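Local coordinates for alpha,alpha-trehalose-phosphate synthase (UDP-forming) (Burkholderia xenovorans, PDB 5V0T), which is a family 20 glycosyltransferase of the GT-B fold that binds uridine-5'-diphosphate and 6-O-phosphono-alpha-D-glucopyranose, at residues A[166-170]-A[171-175]; A[352-355]-A[356-360]. One frame throughout, in Å; residues are numbered along the deposited sequence.

Contact 1: residues A[166-170]-A[171-175]; sequences PFPAS and QVLLA
Phe167 and Leu173 meet where the chain enters helix 170-173: methyl CD2 of Leu173 lies 3.6 Å from CZ of the phenyl ring and also touches CE1, approaching it at a slant. Both side chains have CG opposite their backbone N (chi1 -164° for Phe167), which swings the two ends together. The Pro168 ring bridges Leu173 and Val172. Its CG packs on Leu173 CB at 4.0 Å, while its CB meets Val172 CG1 at 3.8 Å.

The backbone holds these groups in place. Ala169 is the N-cap, and its O takes the N-H of Leu173 at 3.0 Å in a fairly straight bond (158° at the hydrogen); the Val172 N-H reaches the same oxygen only weakly. With Pro168 just before the cap and Leu173 four residues after it, their apolar contact is a hydrophobic staple. One step on, Leu174 N bonds to Ser170 O at 3.1 Å. A water donates to Ser170 OG at 2.6 Å and accepts from Gln171 NE2 at 2.7 Å; the bend in the glutamine chain (chi2 -62°) turns its amide back to that water.

Ser170 OG is held as well by Asp205 of helix 197-209, whose Asp199 receives the Phe167 N-H. The Phe167 ring meets Phe194 at a steep angle, and Leu173 is packed among helices 79-98, 179-186 and 197-209, so the loop that follows strand 159-162 packs against all three helices.

Contact 2: residues A[352-355]-A[356-360]; sequences KQYE and RSVLA. With UDP (uridine-5'-diphosphate), chain I; OXD (oxalic acid), chain O.
The Tyr354 ring carries oxalic acid on one face, with O6 3.6 Å above the plane over the ring centre; Leu359 CD2 and Val358 CG1 come at the ring obliquely. The Arg356 guanidinium has the ribose O2' of UDP at its edge, in plane, and O3' at a slant. Leu359 CD1 lies over the uracil ring, 3.5 Å from N3.

Two backbone bonds hold the base edge. Tyr354 N donates to UDP O4 at 2.8 Å, almost straight at 171°, and Tyr354 O accepts from N3 at 2.9 Å. Tyr354 CB also packs on Leu359 CD2 at 3.8 Å, a hydrophobic staple astride the N-cap residue Glu355. The carbonyl of Glu355 receives the Leu359 N-H in its own plane at 3.0 Å. The Glu355 side chain, bent at chi2 (-74°), brings OE2 to a water 2.8 Å away that accepts from Arg356 N. A second water accepts from Ser357 N and donates, weakly, to the same OE2, so the carboxylate reaches the first helix N-H groups through water.

Arg356 stretches from the helix start to a salt bridge between NE and Glu384 OE1, an oxygen that also bonds UDP. The N-H and C=O of Tyr354 match the O4 acceptor and N3 donor, a pairing that suits uracil and is consistent with the main chain contributing to its recognition.

Contact 1 comes first along the chain, and the two stand on opposite sides of its centre, with centres 33 Å and nearest atoms about 19 Å apart. Each is a strand-to-helix connection, but in a different sheet: 166-175 follows strand 159-162 of the mixed sheet, 352-360 follows strand 347-350 at one border of the parallel six-stranded sheet. These are the two Rossmann-like halves expected of a GT-B protein. Each half thus places such a connection differently: contact 2 sits at the UDP site itself, whereas contact 1 carries the chain on beyond His164 and Ile165, which line the 6-O-phosphono-alpha-D-glucopyranose pocket, and its Phe167 side chain is about 12 Å from that ligand.

Contact 1: residues A[166-170]-A[171-175]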
loop_
_atom_site.group_PDB
_atom_site.type_symbol
_atom_site.label_atom_id
_atom_site.label_comp_id
_atom_site.label_asym_id
_atom_site.label_seq_id
_atom_site.Cartn_x
_atom_site.Cartn_y
_atom_site.Cartn_z
ATOM N N PRO A 166 -2.770 -7.557 0.823
ATOM C CA PRO A 166 -2.564 -8.996 0.630
ATOM C C PRO A 166 -3.899 -9.715 0.507
ATOM O O PRO A 166 -4.917 -9.271 1.041
ATOM C CB PRO A 166 -1.814 -9.427 1.902
ATOM C CG PRO A 166 -1.288 -8.167 2.496
ATOM C CD PRO A 166 -2.259 -7.100 2.124
ATOM N N PHE A 167 -3.909 -10.838 -0.214
ATOM C CA PHE A 167 -5.035 -11.761 -0.055
ATOM C C PHE A 167 -4.653 -12.811 0.977
ATOM O O PHE A 167 -3.693 -13.560 0.753
ATOM C CB PHE A 167 -5.426 -12.432 -1.367
ATOM C CG PHE A 167 -6.792 -13.072 -1.310
ATOM C CD1 PHE A 167 -6.967 -14.331 -0.746
ATOM C CD2 PHE A 167 -7.915 -12.371 -1.742
ATOM C CE1 PHE A 167 -8.235 -14.906 -0.684
ATOM C CE2 PHE A 167 -9.184 -12.940 -1.674
ATOM C CZ PHE A 167 -9.341 -14.200 -1.142
ATOM N N PRO A 168 -5.354 -12.904 2.105
ATOM C CA PRO A 168 -4.883 -13.765 3.191
ATOM C C PRO A 168 -5.100 -15.238 2.882
ATOM O O PRO A 168 -5.974 -15.617 2.104
ATOM C CB PRO A 168 -5.740 -13.327 4.382
ATOM C CG PRO A 168 -7.048 -12.919 3.725
ATOM C CD PRO A 168 -6.584 -12.184 2.475
ATOM N N ALA A 169 -4.270 -16.065 3.519
ATOM C CA ALA A 169 -4.459 -17.507 3.511
ATOM C C ALA A 169 -5.926 -17.843 3.758
ATOM O O ALA A 169 -6.608 -17.169 4.535
ATOM C CB ALA A 169 -3.573 -18.142 4.589
ATOM N N SER A 170 -6.424 -18.871 3.068
ATOM C CA SER A 170 -7.844 -19.197 3.194
ATOM C C SER A 170 -8.259 -19.398 4.652
ATOM O O SER A 170 -9.355 -18.983 5.050
ATOM C CB SER A 170 -8.190 -20.431 2.358
ATOM O OG SER A 170 -7.526 -21.583 2.837
ATOM N N GLN A 171 -7.396 -20.023 5.468
ATOM C CA GLN A 171 -7.749 -20.278 6.867
ATOM C C GLN A 171 -7.924 -18.987 7.647
ATOM O O GLN A 171 -8.687 -18.942 8.619
ATOM C CB GLN A 171 -6.681 -21.139 7.557
ATOM C CG GLN A 171 -6.771 -22.612 7.241
ATOM C CD GLN A 171 -8.101 -23.198 7.715
ATOM O OE1 GLN A 171 -8.524 -22.963 8.846
ATOM N NE2 GLN A 171 -8.781 -23.914 6.836
ATOM N N VAL A 172 -7.180 -17.953 7.273
ATOM C CA VAL A 172 -7.292 -16.646 7.906
ATOM C C VAL A 172 -8.533 -15.908 7.403
ATOM O O VAL A 172 -9.234 -15.250 8.180
ATOM C CB VAL A 172 -5.995 -15.851 7.648
ATOM C CG1 VAL A 172 -6.167 -14.385 8.005
ATOM C CG2 VAL A 172 -4.821 -16.480 8.435
ATOM N N LEU A 173 -8.848 -16.046 6.114
ATOM C CA LEU A 173 -10.039 -15.404 5.554
ATOM C C LEU A 173 -11.324 -15.948 6.188
ATOM O O LEU A 173 -12.315 -15.218 6.307
ATOM C CB LEU A 173 -10.062 -15.599 4.040
ATOM C CG LEU A 173 -11.250 -15.000 3.264
ATOM C CD1 LEU A 173 -11.287 -13.479 3.442
ATOM C CD2 LEU A 173 -11.158 -15.367 1.795
ATOM N N LEU A 174 -11.314 -17.204 6.641
ATOM C CA LEU A 174 -12.494 -17.792 7.280
ATOM C C LEU A 174 -12.945 -17.028 8.519
ATOM O O LEU A 174 -14.097 -17.188 8.938
ATOM C CB LEU A 174 -12.234 -19.247 7.670
ATOM C CG LEU A 174 -11.976 -20.224 6.523
ATOM C CD1 LEU A 174 -11.729 -21.641 7.077
ATOM C CD2 LEU A 174 -13.116 -20.198 5.534
ATOM N N ALA A 175 -12.066 -16.218 9.119
ATOM C CA ALA A 175 -12.455 -15.400 10.261
ATOM C C ALA A 175 -13.434 -14.293 9.881
ATOM O O ALA A 175 -14.135 -13.782 10.758
ATOM C CB ALA A 175 -11.221 -14.774 10.921
HETATM O O HOH W 1 -8.852 -23.442 4.141
#

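Contact 2: residues A[352-355]-A[356-360]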
loop_
_atom_site.group_PDB
_atom_site.type_symbol
_atom_site.label_atom_id
_atom_site.label_comp_id
_atom_site.label_asym_id
_atom_site.label_seq_id
_atom_site.Cartn_x
_atom_site.Cartn_y
_atom_site.Cartn_z
ATOM N N LYS A 352 3.201 13.519 11.011
ATOM C CA LYS A 352 2.726 14.459 9.995
ATOM C C LYS A 352 3.019 13.922 8.596
ATOM O O LYS A 352 3.946 13.140 8.397
ATOM C CB LYS A 352 3.380 15.855 10.148
ATOM C CG LYS A 352 2.957 16.615 11.404
ATOM C CD LYS A 352 3.565 18.012 11.467
ATOM C CE LYS A 352 4.650 18.112 12.539
ATOM N NZ LYS A 352 5.154 19.513 12.700
ATOM N N GLN A 353 2.231 14.371 7.619
ATOM C CA GLN A 353 2.447 13.999 6.227
ATOM C C GLN A 353 3.420 14.969 5.569
ATOM O O GLN A 353 3.491 16.146 5.929
ATOM C CB GLN A 353 1.128 13.986 5.438
ATOM N N TYR A 354 4.174 14.456 4.599
ATOM C CA TYR A 354 5.116 15.245 3.823
ATOM C C TYR A 354 4.824 15.089 2.338
ATOM O O TYR A 354 4.265 14.085 1.892
ATOM C CB TYR A 354 6.565 14.820 4.101
ATOM C CG TYR A 354 7.098 15.338 5.406
ATOM C CD1 TYR A 354 6.684 14.791 6.620
ATOM C CD2 TYR A 354 8.007 16.390 5.431
ATOM C CE1 TYR A 354 7.169 15.266 7.819
ATOM C CE2 TYR A 354 8.495 16.883 6.625
ATOM C CZ TYR A 354 8.084 16.311 7.813
ATOM O OH TYR A 354 8.568 16.798 9.004
ATOM N N GLU A 355 5.242 16.087 1.573
ATOM C CA GLU A 355 5.192 15.974 0.126
ATOM C C GLU A 355 6.081 14.828 -0.336
ATOM O O GLU A 355 7.173 14.598 0.200
ATOM C CB GLU A 355 5.627 17.286 -0.524
ATOM C CG GLU A 355 4.623 18.422 -0.350
ATOM C CD GLU A 355 3.382 18.266 -1.233
ATOM O OE1 GLU A 355 2.400 19.012 -1.010
ATOM O OE2 GLU A 355 3.385 17.405 -2.145
ATOM N N ARG A 356 5.593 14.094 -1.335
ATOM C CA ARG A 356 6.337 12.960 -1.855
ATOM C C ARG A 356 7.677 13.407 -2.427
ATOM O O ARG A 356 8.680 12.694 -2.313
ATOM C CB ARG A 356 5.492 12.250 -2.911
ATOM C CG ARG A 356 5.996 10.893 -3.300
ATOM C CD ARG A 356 4.920 10.136 -4.048
ATOM N NE ARG A 356 5.493 9.000 -4.752
ATOM C CZ ARG A 356 5.687 8.963 -6.060
ATOM N NH1 ARG A 356 5.351 10.001 -6.807
ATOM N NH2 ARG A 356 6.210 7.890 -6.619
ATOM N N SER A 357 7.714 14.602 -3.025
ATOM C CA SER A 357 8.962 15.139 -3.555
ATOM C C SER A 357 9.983 15.407 -2.448
ATOM O O SER A 357 11.193 15.269 -2.665
ATOM C CB SER A 357 8.682 16.423 -4.327
ATOM O OG SER A 357 8.168 17.403 -3.444
ATOM N N VAL A 358 9.523 15.829 -1.267
ATOM C CA VAL A 358 10.447 16.021 -0.150
ATOM C C VAL A 358 10.939 14.668 0.369
ATOM O O VAL A 358 12.129 14.499 0.678
ATOM C CB VAL A 358 9.778 16.859 0.963
ATOM C CG1 VAL A 358 10.653 16.911 2.238
ATOM C CG2 VAL A 358 9.472 18.267 0.461
ATOM N N LEU A 359 10.040 13.680 0.463
ATOM C CA LEU A 359 10.454 12.362 0.946
ATOM C C LEU A 359 11.514 11.747 0.035
ATOM O O LEU A 359 12.465 11.115 0.510
ATOM C CB LEU A 359 9.248 11.424 1.046
ATOM C CG LEU A 359 8.160 11.753 2.072
ATOM C CD1 LEU A 359 7.026 10.753 1.961
ATOM C CD2 LEU A 359 8.728 11.790 3.489
ATOM N N ALA A 360 11.352 11.903 -1.279
ATOM C CA ALA A 360 12.337 11.383 -2.217
ATOM C C ALA A 360 13.698 12.027 -1.993
ATOM O O ALA A 360 14.723 11.336 -1.989
ATOM C CB ALA A 360 11.862 11.608 -3.655
HETATM N N1 UDP I . 3.551 9.151 1.199
HETATM C C2 UDP I . 3.440 10.514 0.974
HETATM N N3 UDP I . 3.555 11.298 2.086
HETATM C C4 UDP I . 3.771 10.872 3.378
HETATM C C5 UDP I . 3.882 9.446 3.535
HETATM C C6 UDP I . 3.782 8.650 2.460
HETATM O O2 UDP I . 3.240 10.991 -0.129
HETATM O O4 UDP I . 3.857 11.711 4.284
HETATM C "C1'" UDP I . 3.445 8.265 0.036
HETATM C "C2'" UDP I . 4.704 7.440 -0.220
HETATM O "O2'" UDP I . 5.626 8.198 -0.985
HETATM C "C3'" UDP I . 4.121 6.253 -0.990
HETATM C "C4'" UDP I . 2.749 6.067 -0.330
HETATM O "O4'" UDP I . 2.418 7.332 0.282
HETATM O "O3'" UDP I . 3.948 6.524 -2.377
HETATM C "C5'" UDP I . 2.669 4.970 0.697
HETATM O "O5'" UDP I . 2.463 3.733 -0.013
HETATM P PA UDP I . 2.916 2.346 0.600
HETATM O O1A UDP I . 4.324 2.427 1.153
HETATM O O2A UDP I . 2.687 1.320 -0.446
HETATM O O3A UDP I . 1.968 2.105 1.841
HETATM P PB UDP I . 0.435 2.364 2.152
HETATM O O1B UDP I . -0.249 2.183 0.794
HETATM O O2B UDP I . 0.073 1.182 3.076
HETATM O O3B UDP I . 0.217 3.697 2.765
HETATM C C1 OXD O . 5.701 19.589 8.863
HETATM C C2 OXD O . 5.675 19.629 7.404
HETATM O O3 OXD O . 5.491 20.636 9.515
HETATM O O4 OXD O . 6.057 20.667 6.821
HETATM O O5 OXD O . 5.949 18.506 9.425
HETATM O O6 OXD O . 5.285 18.619 6.778
HETATM O O HOH W 2 3.208 14.640 -2.561
HETATM O O HOH W 3 5.487 15.629 -4.209
#